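Local coordinates for protein glutamate--cysteine ligase GshA (Methylobacillus flagellatus KT, PDB 3K1T) that is a putative gamma-glutamylcysteine synthetase, which would probably join glutamate to cysteine as a ligase in glutathione synthesis, at residues P27-W32 against E220-L225; S35-Y40 against A412-T417; G41-A46 against T62-G67; Q82-A87 against Y347-F352. All coordinates share one frame; numbering follows the deposited sequence. Where two conformers were deposited one is given.

Contact 1 (P27-W32 against E220-L225); sequences PRIEHW and EEFAPL
Helices 26-40 and 210-226 run nearly antiparallel where 27-32 faces 220-225, the short axes 11.4 Å apart at 156°, with Ile29 and Leu225 nearest by CA. Trp32 and Leu225 carry most of the buried area. Trp32 CG lies anti to the backbone N (chi1 -179°), which sets it toward the second helix. The indole NE1 donates to Glu221 OE2 at 3.0 Å; the acceptor lies near the indole plane, while the N-H meets the oxygen from above the carboxylate plane. One indole face takes two neighbours toward its rim: Leu225 CD2 makes a CH-pi contact 4.0 Å from the centroid of the five-membered ring, and Phe222 CD1 sits 3.6 Å from CZ3, the two ring planes tilted by 56°. Ile29 crosses Phe222 at about a right angle, CG1 4.0 Å from CZ, and the Arg28 methylenes slide past Leu225. An alanine in place of Trp32 would probably leave Glu221 OE2 without its indole donor and open a gap beside Phe222 and Leu225. Leu411 of helix 398-421 touches both Trp32 and Phe222, making this an antiparallel helix pair packed on a third helix, with one indole-carboxylate hydrogen bond at its exposed margin.

Contact 2 (S35-Y40 against A412-T417); sequences SQWQEY and ALLAAT
Leu414 is the hub of this contact, its isobutyl group meeting three side chains of 35-40. CD2 lies 3.7 Å from Gln36 CG, while CD1 approaches both aromatic residues, 3.9 Å from Trp37 CZ3 and 4.0 Å from Tyr40 CD2. The methyl comes obliquely to both rings. Trp37 sends the far corner of its indole between two leucines: CH2 is 3.8 Å from Leu413 CD2, the two side chains crossing at about a right angle, and it also nears Leu414 CB. Thr417 CG2 packs against Tyr40, the last residue of helix 26-40, 3.8 Å from its CB and close to its carbonyl oxygen.

Several features hold these groups in place. The helix segments run nearly parallel, 20° apart with axes 11.0 Å from each other, so Gln36 pairs with Leu414 and Tyr40 with Thr417 in register. Thr417 OG1 donates to Leu413 O at 2.8 Å from above the carbonyl plane; this carbonyl also accepts from Thr417 N. The same rotamer (chi1 -58°) sets CG2 anti to the backbone N, facing Tyr40. Farther out, the Trp37 indole stacks on the His351 ring, Glu39 CG covers the centre of one Tyr40 face, and Tyr40 OH bonds a glycerol.

No hydrogen bond crosses between the segments, which meet mainly through apolar side-chain contacts, and the one polar side-chain group of 412-417, the Thr417 hydroxyl, is satisfied within its own helix.

Contact 3 (G41-A46 against T62-G67); sequences GAPFYA and TNLFPG. With SO4 (sulfate ion), chain B.
This contact lies at the open end of the beta hairpin formed by strands 45-52 and 57-63, where the chain enters the first strand and leaves the second. Tyr45 and Pro66 carry it. Proline CD sits over one face of the phenol ring, 3.8 Å from its centroid and 17° off the normal, a CH-pi contact; Phe44 CD2 approaches the opposite face. The OH of Tyr45 is hydrogen-bonded to Leu176 O and Asn177 ND2. Water 1 donates to Tyr45 O and Leu64 O, both at 2.7 Å, bridging the two segments where no direct hydrogen bond joins them. Ala46 CA makes a CA-H...O contact of 3.3 Å with Asn63 O, and Leu64 CD2 rests 3.8 Å from Pro43 CG.

Asn63 OD1 accepts from Phe65 N at 2.9 Å, an Asx turn, which leaves ND2 to donate to sulfate O3 in a nearly straight bond of 3.0 Å. Gly67 N donates to O4 of the same ion. An alanine in place of Tyr45 would probably leave Leu176 O without its hydroxyl mate and Pro66 CD without the ring face beneath it. Between these segments, ring packing and a shared water take the place of direct hydrogen bonds, while Asn63 and Gly67 add neutral N-H donors to the Ser47 hydroxyl and Arg359 around the anion.

Contact 4 (Q82-A87 against Y347-F352); sequences QAAMVA and YMMDHF. With SO4 (sulfate ion), chain B.
Side chains of helix 77-91 and of the end of strand 340-349 with the turn that follows face each other almost entirely through carbon. Ala83 and Met349 meet at their first carbons, CB to CB at 3.9 Å, both bonds directed toward the other segment. From there the Met349 chain, a selenomethionine, reaches on toward Ala84: CG lies beside the backbone N and the chain bends at chi3 (83°), which places the CE methyl 3.8 Å from Ala84 CB. Val86 inserts CG1 between two residues. With CG1 anti to the backbone N (chi1 173°), this methyl nears the edge of the Phe352 ring, 4.0 Å from CE2 and close to the ring plane, and also meets Asp350, whose side chain it crosses at about a right angle, 3.5 Å from OD2. The carboxylate is not left to this apolar neighbour, as OD2 forms a salt bridge with Lys90 one turn farther along the helix. Ala87 CB packs 4.2 Å from Asp350 CB.

Tyr347, which does not touch the helix, makes a weak hydrogen bond of 2.6 Å from OH to sulfate O2. His351 bonds through NE2 to Glu89 of the second subunit, whose Gln82 packs on Phe352.

Met349 to Phe352 form a type II' beta turn, closed by Phe352 N to Met349 O at 3.0 Å and by the return bond from Met349 N. The arrangement is a tight beta hairpin, strands 340-349 and 352-361, with its turn docked on a small-residue helix face beside the subunit interface.

Overall arrangement
Contacts 1 and 2 share helix 26-40 and lie about 12 Å apart by centres, joined where Trp32 CH2 meets Leu414 CD2 at 3.7 Å. The chain then passes from helix 26-40 into strand 45-52, and contact 3 touches contact 2 through Leu413 CD1 and Ala46 CB. Contacts 3 and 4 are the nearest pair, about 10 Å between centres, on neighbouring strands of one antiparallel sheet; Ala46 O and Met348 N, 2.9 Å apart, probably form a hydrogen bond there. Both reach the same sulfate, probably from the crystallisation liquor, which may mark an anion-binding site; no active site is established here. Contacts 1 and 4, about 21 Å between centres, both touch the second subunit.

Contact 1 (P27-W32 against E220-L225)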
# COMPACT_ATOMS: atom_id res chain seq x y z
N PRO A 27 -13.70 -6.63 11.30
CA PRO A 27 -13.28 -7.70 10.39
C PRO A 27 -14.38 -8.18 9.41
O PRO A 27 -14.10 -8.50 8.25
CB PRO A 27 -12.87 -8.85 11.32
CG PRO A 27 -13.09 -8.36 12.75
CD PRO A 27 -13.46 -6.94 12.73
N ARG A 28 -15.63 -8.23 9.86
CA ARG A 28 -16.73 -8.58 8.96
C ARG A 28 -16.84 -7.61 7.80
O ARG A 28 -17.05 -8.04 6.64
CB ARG A 28 -18.08 -8.70 9.71
CG ARG A 28 -19.31 -8.27 8.92
CD ARG A 28 -20.59 -8.19 9.80
NE ARG A 28 -21.19 -9.51 9.90
CZ ARG A 28 -20.83 -10.44 10.77
NH1 ARG A 28 -19.90 -10.21 11.70
NH2 ARG A 28 -21.44 -11.62 10.75
N ILE A 29 -16.72 -6.33 8.09
CA ILE A 29 -16.74 -5.29 7.07
C ILE A 29 -15.60 -5.43 6.06
O ILE A 29 -15.82 -5.37 4.85
CB ILE A 29 -16.74 -3.89 7.71
CG1 ILE A 29 -18.09 -3.62 8.42
CG2 ILE A 29 -16.38 -2.74 6.67
CD1 ILE A 29 -18.00 -2.49 9.45
N GLU A 30 -14.37 -5.60 6.55
CA GLU A 30 -13.23 -5.71 5.66
C GLU A 30 -13.29 -7.00 4.79
O GLU A 30 -12.98 -6.98 3.59
CB GLU A 30 -11.93 -5.62 6.44
CG GLU A 30 -11.77 -4.27 7.15
CD GLU A 30 -11.73 -3.07 6.21
OE1 GLU A 30 -11.47 -3.22 4.99
OE2 GLU A 30 -11.97 -1.94 6.72
N HIS A 31 -13.74 -8.10 5.39
CA HIS A 31 -13.99 -9.32 4.64
C HIS A 31 -15.05 -9.11 3.57
O HIS A 31 -14.89 -9.52 2.42
CB HIS A 31 -14.42 -10.46 5.57
CG HIS A 31 -14.75 -11.71 4.84
ND1 HIS A 31 -16.04 -12.06 4.52
CD2 HIS A 31 -13.95 -12.64 4.28
CE1 HIS A 31 -16.03 -13.20 3.85
NE2 HIS A 31 -14.77 -13.58 3.69
N TRP A 32 -16.12 -8.38 3.92
CA TRP A 32 -17.18 -8.10 2.94
C TRP A 32 -16.63 -7.27 1.77
O TRP A 32 -16.89 -7.59 0.61
CB TRP A 32 -18.35 -7.40 3.64
CG TRP A 32 -19.51 -7.07 2.74
CD1 TRP A 32 -20.57 -7.88 2.44
CD2 TRP A 32 -19.74 -5.84 2.05
NE1 TRP A 32 -21.43 -7.24 1.61
CE2 TRP A 32 -20.96 -5.98 1.35
CE3 TRP A 32 -19.04 -4.63 1.96
CZ2 TRP A 32 -21.49 -4.96 0.57
CZ3 TRP A 32 -19.59 -3.62 1.22
CH2 TRP A 32 -20.81 -3.79 0.52
N GLU A 220 -28.28 -1.14 0.61
CA GLU A 220 -29.27 -2.18 0.91
C GLU A 220 -28.62 -3.47 1.33
O GLU A 220 -29.20 -4.21 2.10
CB GLU A 220 -30.16 -2.49 -0.30
CG GLU A 220 -31.26 -1.49 -0.55
CD GLU A 220 -31.87 -1.62 -1.98
OE1 GLU A 220 -31.76 -2.73 -2.61
OE2 GLU A 220 -32.43 -0.60 -2.44
N GLU A 221 -27.41 -3.73 0.85
CA GLU A 221 -26.68 -4.89 1.33
C GLU A 221 -25.85 -4.61 2.58
O GLU A 221 -25.79 -5.44 3.50
CB GLU A 221 -25.81 -5.46 0.23
CG GLU A 221 -25.15 -6.73 0.70
CD GLU A 221 -24.41 -7.47 -0.39
OE1 GLU A 221 -24.55 -7.05 -1.57
OE2 GLU A 221 -23.68 -8.44 -0.03
N PHE A 222 -25.20 -3.45 2.62
CA PHE A 222 -24.31 -3.13 3.72
C PHE A 222 -25.02 -2.82 5.02
O PHE A 222 -24.57 -3.24 6.08
CB PHE A 222 -23.39 -1.97 3.33
CG PHE A 222 -22.29 -1.71 4.31
CD1 PHE A 222 -21.14 -2.50 4.32
CD2 PHE A 222 -22.37 -0.65 5.18
CE1 PHE A 222 -20.10 -2.23 5.25
CE2 PHE A 222 -21.36 -0.38 6.09
CZ PHE A 222 -20.21 -1.17 6.12
N ALA A 223 -26.12 -2.09 4.97
CA ALA A 223 -26.80 -1.67 6.18
C ALA A 223 -27.24 -2.88 7.07
O ALA A 223 -26.98 -2.87 8.28
CB ALA A 223 -27.97 -0.72 5.85
N PRO A 224 -27.83 -3.92 6.47
CA PRO A 224 -28.14 -5.09 7.31
C PRO A 224 -26.93 -5.89 7.79
O PRO A 224 -27.03 -6.52 8.83
CB PRO A 224 -29.04 -5.97 6.42
CG PRO A 224 -29.21 -5.25 5.14
CD PRO A 224 -28.48 -3.99 5.14
N LEU A 225 -25.82 -5.84 7.06
CA LEU A 225 -24.55 -6.47 7.48
C LEU A 225 -24.14 -5.96 8.86
O LEU A 225 -23.69 -6.75 9.71
CB LEU A 225 -23.42 -6.19 6.47
CG LEU A 225 -22.05 -6.86 6.70
CD1 LEU A 225 -22.14 -8.38 6.38
CD2 LEU A 225 -20.92 -6.17 5.91

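Contact 2 (S35-Y40 against A412-T417)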
# COMPACT_ATOMS: atom_id res chain seq x y z
N SER A 35 -14.69 -9.46 -0.59
CA SER A 35 -15.59 -10.21 -1.47
C SER A 35 -16.11 -9.33 -2.61
O SER A 35 -16.19 -9.80 -3.75
CB SER A 35 -16.77 -10.81 -0.70
OG SER A 35 -16.26 -11.67 0.28
N GLN A 36 -16.45 -8.08 -2.32
CA GLN A 36 -16.97 -7.18 -3.37
C GLN A 36 -15.94 -6.87 -4.45
O GLN A 36 -16.25 -6.92 -5.66
CB GLN A 36 -17.55 -5.88 -2.79
CG GLN A 36 -18.62 -6.11 -1.69
CD GLN A 36 -19.70 -7.04 -2.12
OE1 GLN A 36 -20.33 -6.83 -3.14
NE2 GLN A 36 -19.90 -8.11 -1.35
N TRP A 37 -14.71 -6.58 -4.04
CA TRP A 37 -13.66 -6.23 -5.00
C TRP A 37 -13.29 -7.45 -5.87
O TRP A 37 -12.95 -7.25 -7.04
CB TRP A 37 -12.40 -5.67 -4.34
CG TRP A 37 -12.65 -4.53 -3.35
CD1 TRP A 37 -12.22 -4.46 -2.06
CD2 TRP A 37 -13.36 -3.32 -3.60
NE1 TRP A 37 -12.66 -3.30 -1.49
CE2 TRP A 37 -13.36 -2.59 -2.40
CE3 TRP A 37 -14.04 -2.82 -4.70
CZ2 TRP A 37 -13.99 -1.36 -2.29
CZ3 TRP A 37 -14.64 -1.56 -4.60
CH2 TRP A 37 -14.62 -0.87 -3.39
N GLN A 38 -13.40 -8.67 -5.34
CA GLN A 38 -13.14 -9.88 -6.15
C GLN A 38 -14.14 -9.99 -7.29
O GLN A 38 -13.81 -10.44 -8.39
CB GLN A 38 -13.23 -11.18 -5.32
CG GLN A 38 -12.12 -11.36 -4.31
CD GLN A 38 -12.26 -12.63 -3.45
OE1 GLN A 38 -12.24 -12.58 -2.20
NE2 GLN A 38 -12.34 -13.78 -4.13
N GLU A 39 -15.39 -9.59 -7.03
CA GLU A 39 -16.42 -9.60 -8.05
C GLU A 39 -16.35 -8.42 -9.03
O GLU A 39 -16.53 -8.62 -10.23
CB GLU A 39 -17.79 -9.64 -7.39
CG GLU A 39 -18.93 -9.51 -8.37
CD GLU A 39 -20.28 -9.96 -7.83
OE1 GLU A 39 -20.42 -10.22 -6.61
OE2 GLU A 39 -21.23 -10.05 -8.67
N TYR A 40 -16.07 -7.20 -8.53
CA TYR A 40 -16.20 -5.99 -9.33
C TYR A 40 -14.96 -5.18 -9.78
O TYR A 40 -15.05 -4.40 -10.73
CB TYR A 40 -17.17 -5.04 -8.64
CG TYR A 40 -18.58 -5.57 -8.57
CD1 TYR A 40 -19.39 -5.66 -9.71
CD2 TYR A 40 -19.11 -6.00 -7.36
CE1 TYR A 40 -20.70 -6.12 -9.63
CE2 TYR A 40 -20.38 -6.48 -7.28
CZ TYR A 40 -21.17 -6.53 -8.42
OH TYR A 40 -22.44 -7.02 -8.26
N ALA A 412 -19.29 4.22 -1.64
CA ALA A 412 -19.54 5.06 -2.83
C ALA A 412 -18.65 4.62 -4.02
O ALA A 412 -19.08 4.60 -5.17
CB ALA A 412 -19.31 6.55 -2.50
N LEU A 413 -17.40 4.26 -3.75
CA LEU A 413 -16.52 3.69 -4.78
C LEU A 413 -17.06 2.42 -5.40
O LEU A 413 -17.07 2.26 -6.64
CB LEU A 413 -15.11 3.41 -4.20
CG LEU A 413 -14.05 3.00 -5.21
CD1 LEU A 413 -13.63 4.24 -5.98
CD2 LEU A 413 -12.82 2.34 -4.51
N LEU A 414 -17.55 1.52 -4.56
CA LEU A 414 -18.13 0.27 -5.04
C LEU A 414 -19.36 0.54 -5.93
O LEU A 414 -19.51 -0.04 -7.04
CB LEU A 414 -18.54 -0.60 -3.83
CG LEU A 414 -19.23 -1.93 -4.12
CD1 LEU A 414 -18.35 -2.80 -5.07
CD2 LEU A 414 -19.53 -2.68 -2.81
N ALA A 415 -20.20 1.47 -5.49
CA ALA A 415 -21.36 1.83 -6.27
C ALA A 415 -20.98 2.37 -7.66
O ALA A 415 -21.61 1.98 -8.67
CB ALA A 415 -22.25 2.86 -5.50
N ALA A 416 -19.99 3.26 -7.71
CA ALA A 416 -19.50 3.82 -8.99
C ALA A 416 -18.93 2.72 -9.90
O ALA A 416 -19.19 2.75 -11.13
CB ALA A 416 -18.47 4.89 -8.74
N THR A 417 -18.25 1.75 -9.31
CA THR A 417 -17.66 0.61 -10.01
C THR A 417 -18.76 -0.24 -10.67
O THR A 417 -18.69 -0.58 -11.86
CB THR A 417 -16.84 -0.26 -9.05
OG1 THR A 417 -15.82 0.55 -8.47
CG2 THR A 417 -16.21 -1.51 -9.77

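Contact 3 (G41-A46 against T62-G67)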
# COMPACT_ATOMS: atom_id res chain seq x y z
N GLY A 41 -13.84 -5.44 -9.14
CA GLY A 41 -12.63 -4.65 -9.31
C GLY A 41 -12.94 -3.34 -8.63
O GLY A 41 -13.93 -3.25 -7.88
N ALA A 42 -12.10 -2.35 -8.94
CA ALA A 42 -12.20 -0.98 -8.49
C ALA A 42 -11.55 -0.10 -9.57
O ALA A 42 -10.68 -0.56 -10.34
CB ALA A 42 -11.47 -0.76 -7.13
N PRO A 43 -11.94 1.18 -9.62
CA PRO A 43 -11.31 2.08 -10.58
C PRO A 43 -9.83 2.30 -10.23
O PRO A 43 -9.41 2.05 -9.10
CB PRO A 43 -12.06 3.43 -10.38
CG PRO A 43 -13.21 3.12 -9.55
CD PRO A 43 -12.93 1.88 -8.79
N PHE A 44 -9.08 2.85 -11.19
CA PHE A 44 -7.67 3.20 -10.99
C PHE A 44 -7.53 4.19 -9.83
O PHE A 44 -6.66 4.05 -8.96
CB PHE A 44 -7.08 3.79 -12.31
CG PHE A 44 -5.61 4.01 -12.26
CD1 PHE A 44 -4.73 3.01 -12.65
CD2 PHE A 44 -5.08 5.22 -11.83
CE1 PHE A 44 -3.37 3.17 -12.56
CE2 PHE A 44 -3.71 5.41 -11.76
CZ PHE A 44 -2.85 4.37 -12.12
N TYR A 45 -8.39 5.24 -9.85
CA TYR A 45 -8.43 6.26 -8.83
C TYR A 45 -9.81 6.89 -8.71
O TYR A 45 -10.65 6.73 -9.61
CB TYR A 45 -7.31 7.31 -8.99
CG TYR A 45 -7.25 8.16 -10.25
CD1 TYR A 45 -8.24 8.14 -11.25
CD2 TYR A 45 -6.16 9.00 -10.45
CE1 TYR A 45 -8.13 8.93 -12.42
CE2 TYR A 45 -6.05 9.81 -11.58
CZ TYR A 45 -7.03 9.79 -12.56
OH TYR A 45 -6.88 10.62 -13.66
N ALA A 46 -10.05 7.58 -7.60
CA ALA A 46 -11.34 8.20 -7.34
C ALA A 46 -11.27 9.09 -6.12
O ALA A 46 -10.43 8.90 -5.22
CB ALA A 46 -12.42 7.11 -7.12
N THR A 62 -19.08 11.62 -6.28
CA THR A 62 -18.04 10.65 -6.61
C THR A 62 -17.38 11.13 -7.90
O THR A 62 -18.09 11.40 -8.91
CB THR A 62 -18.61 9.26 -6.80
OG1 THR A 62 -19.27 8.86 -5.59
CG2 THR A 62 -17.48 8.22 -7.10
N ASN A 63 -16.06 11.26 -7.86
CA ASN A 63 -15.32 11.74 -9.02
C ASN A 63 -14.30 10.67 -9.45
O ASN A 63 -13.40 10.33 -8.71
CB ASN A 63 -14.66 13.05 -8.64
CG ASN A 63 -13.93 13.75 -9.83
OD1 ASN A 63 -13.94 13.28 -10.97
ND2 ASN A 63 -13.30 14.88 -9.52
N LEU A 64 -14.45 10.15 -10.65
CA LEU A 64 -13.48 9.16 -11.19
C LEU A 64 -12.29 9.79 -11.90
O LEU A 64 -11.44 9.07 -12.47
CB LEU A 64 -14.21 8.21 -12.14
CG LEU A 64 -15.31 7.37 -11.52
CD1 LEU A 64 -15.97 6.51 -12.60
CD2 LEU A 64 -14.77 6.53 -10.37
N PHE A 65 -12.20 11.12 -11.82
CA PHE A 65 -11.10 11.92 -12.39
C PHE A 65 -10.61 12.97 -11.38
O PHE A 65 -10.67 14.18 -11.62
CB PHE A 65 -11.57 12.59 -13.70
CG PHE A 65 -12.46 11.72 -14.53
CD1 PHE A 65 -13.84 11.67 -14.27
CD2 PHE A 65 -11.94 10.97 -15.58
CE1 PHE A 65 -14.68 10.87 -15.04
CE2 PHE A 65 -12.77 10.16 -16.36
CZ PHE A 65 -14.14 10.09 -16.08
N PRO A 66 -10.11 12.52 -10.21
CA PRO A 66 -9.81 13.47 -9.14
C PRO A 66 -8.75 14.48 -9.53
O PRO A 66 -7.76 14.11 -10.17
CB PRO A 66 -9.35 12.58 -7.96
CG PRO A 66 -9.28 11.21 -8.47
CD PRO A 66 -9.89 11.11 -9.81
N GLY A 67 -8.95 15.73 -9.13
CA GLY A 67 -8.08 16.82 -9.54
C GLY A 67 -7.41 17.61 -8.44
O GLY A 67 -7.02 18.75 -8.66
S SO4 B . -11.75 16.43 -6.63
O1 SO4 B . -11.54 17.48 -5.65
O2 SO4 B . -11.02 15.37 -6.01
O3 SO4 B . -13.15 16.07 -6.75
O4 SO4 B . -11.18 16.81 -7.94
O HOH W 1 -11.16 6.41 -12.26

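Contact 4 (Q82-A87 against Y347-F352)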
# COMPACT_ATOMS: atom_id res chain seq x y z
N GLN A 82 2.40 3.13 -3.25
CA GLN A 82 2.14 1.71 -3.17
C GLN A 82 0.76 1.37 -3.75
O GLN A 82 0.61 0.41 -4.53
CB GLN A 82 2.23 1.25 -1.70
CG GLN A 82 2.15 -0.25 -1.53
CD GLN A 82 2.25 -0.62 -0.05
OE1 GLN A 82 3.34 -0.78 0.48
NE2 GLN A 82 1.12 -0.75 0.58
N ALA A 83 -0.25 2.18 -3.42
CA ALA A 83 -1.59 1.95 -3.94
C ALA A 83 -1.61 2.14 -5.47
O ALA A 83 -2.29 1.42 -6.18
CB ALA A 83 -2.60 2.90 -3.24
N ALA A 84 -0.89 3.13 -5.97
CA ALA A 84 -0.81 3.34 -7.41
C ALA A 84 -0.15 2.13 -8.08
O ALA A 84 -0.58 1.69 -9.13
CB ALA A 84 -0.00 4.61 -7.74
N MSE A 85 0.88 1.56 -7.45
CA MSE A 85 1.47 0.31 -7.98
C MSE A 85 0.50 -0.86 -8.05
O MSE A 85 0.47 -1.59 -9.04
CB MSE A 85 2.72 -0.12 -7.20
CG MSE A 85 3.87 0.76 -7.50
SE MSE A 85 5.40 0.26 -6.36
CE MSE A 85 6.83 0.85 -7.61
N VAL A 86 -0.31 -1.02 -7.02
CA VAL A 86 -1.39 -2.03 -7.04
C VAL A 86 -2.35 -1.77 -8.20
O VAL A 86 -2.69 -2.67 -8.94
CB VAL A 86 -2.16 -2.03 -5.69
CG1 VAL A 86 -3.41 -2.96 -5.74
CG2 VAL A 86 -1.21 -2.47 -4.55
N ALA A 87 -2.79 -0.52 -8.36
CA ALA A 87 -3.68 -0.13 -9.47
C ALA A 87 -3.06 -0.48 -10.83
O ALA A 87 -3.72 -1.08 -11.68
CB ALA A 87 -4.04 1.37 -9.41
N TYR A 347 -9.69 10.34 -0.87
CA TYR A 347 -8.98 9.84 -2.07
C TYR A 347 -8.67 8.33 -1.97
O TYR A 347 -8.20 7.84 -0.91
CB TYR A 347 -7.67 10.63 -2.27
CG TYR A 347 -7.85 11.86 -3.11
CD1 TYR A 347 -8.84 12.81 -2.79
CD2 TYR A 347 -7.08 12.06 -4.25
CE1 TYR A 347 -9.03 13.92 -3.59
CE2 TYR A 347 -7.25 13.19 -5.04
CZ TYR A 347 -8.25 14.10 -4.72
OH TYR A 347 -8.46 15.18 -5.54
N MSE A 348 -8.91 7.63 -3.07
CA MSE A 348 -8.63 6.23 -3.22
C MSE A 348 -7.87 5.96 -4.50
O MSE A 348 -8.07 6.66 -5.49
CB MSE A 348 -9.92 5.42 -3.20
CG MSE A 348 -10.53 5.38 -1.76
SE MSE A 348 -12.47 5.23 -1.75
CE MSE A 348 -12.85 6.94 -2.59
N MSE A 349 -6.97 4.99 -4.44
CA MSE A 349 -6.35 4.39 -5.62
C MSE A 349 -6.53 2.88 -5.53
O MSE A 349 -6.38 2.29 -4.43
CB MSE A 349 -4.88 4.82 -5.74
CG MSE A 349 -4.77 6.32 -5.80
SE MSE A 349 -2.94 6.91 -6.29
CE MSE A 349 -3.20 6.68 -8.19
N ASP A 350 -6.93 2.25 -6.62
CA ASP A 350 -7.49 0.89 -6.56
C ASP A 350 -8.57 0.95 -5.45
O ASP A 350 -9.29 1.96 -5.35
CB ASP A 350 -6.41 -0.19 -6.32
CG ASP A 350 -6.98 -1.61 -6.44
OD1 ASP A 350 -7.60 -1.90 -7.45
OD2 ASP A 350 -6.84 -2.42 -5.53
N HIS A 351 -8.69 -0.07 -4.59
CA HIS A 351 -9.74 0.01 -3.55
C HIS A 351 -9.19 0.45 -2.18
O HIS A 351 -9.79 0.14 -1.15
CB HIS A 351 -10.51 -1.31 -3.44
CG HIS A 351 -9.64 -2.53 -3.20
ND1 HIS A 351 -9.45 -3.51 -4.16
CD2 HIS A 351 -8.93 -2.92 -2.11
CE1 HIS A 351 -8.67 -4.46 -3.66
NE2 HIS A 351 -8.35 -4.13 -2.42
N PHE A 352 -8.07 1.17 -2.16
CA PHE A 352 -7.42 1.59 -0.92
C PHE A 352 -7.59 3.08 -0.69
O PHE A 352 -7.39 3.90 -1.61
CB PHE A 352 -5.93 1.23 -0.96
CG PHE A 352 -5.69 -0.24 -0.98
CD1 PHE A 352 -6.06 -1.02 0.12
CD2 PHE A 352 -5.19 -0.84 -2.08
CE1 PHE A 352 -5.86 -2.40 0.10
CE2 PHE A 352 -5.02 -2.24 -2.11
CZ PHE A 352 -5.37 -3.01 -1.02
S SO4 B . -11.75 16.43 -6.63
O1 SO4 B . -11.54 17.48 -5.65
O2 SO4 B . -11.02 15.37 -6.01
O3 SO4 B . -13.15 16.07 -6.75
O4 SO4 B . -11.18 16.81 -7.94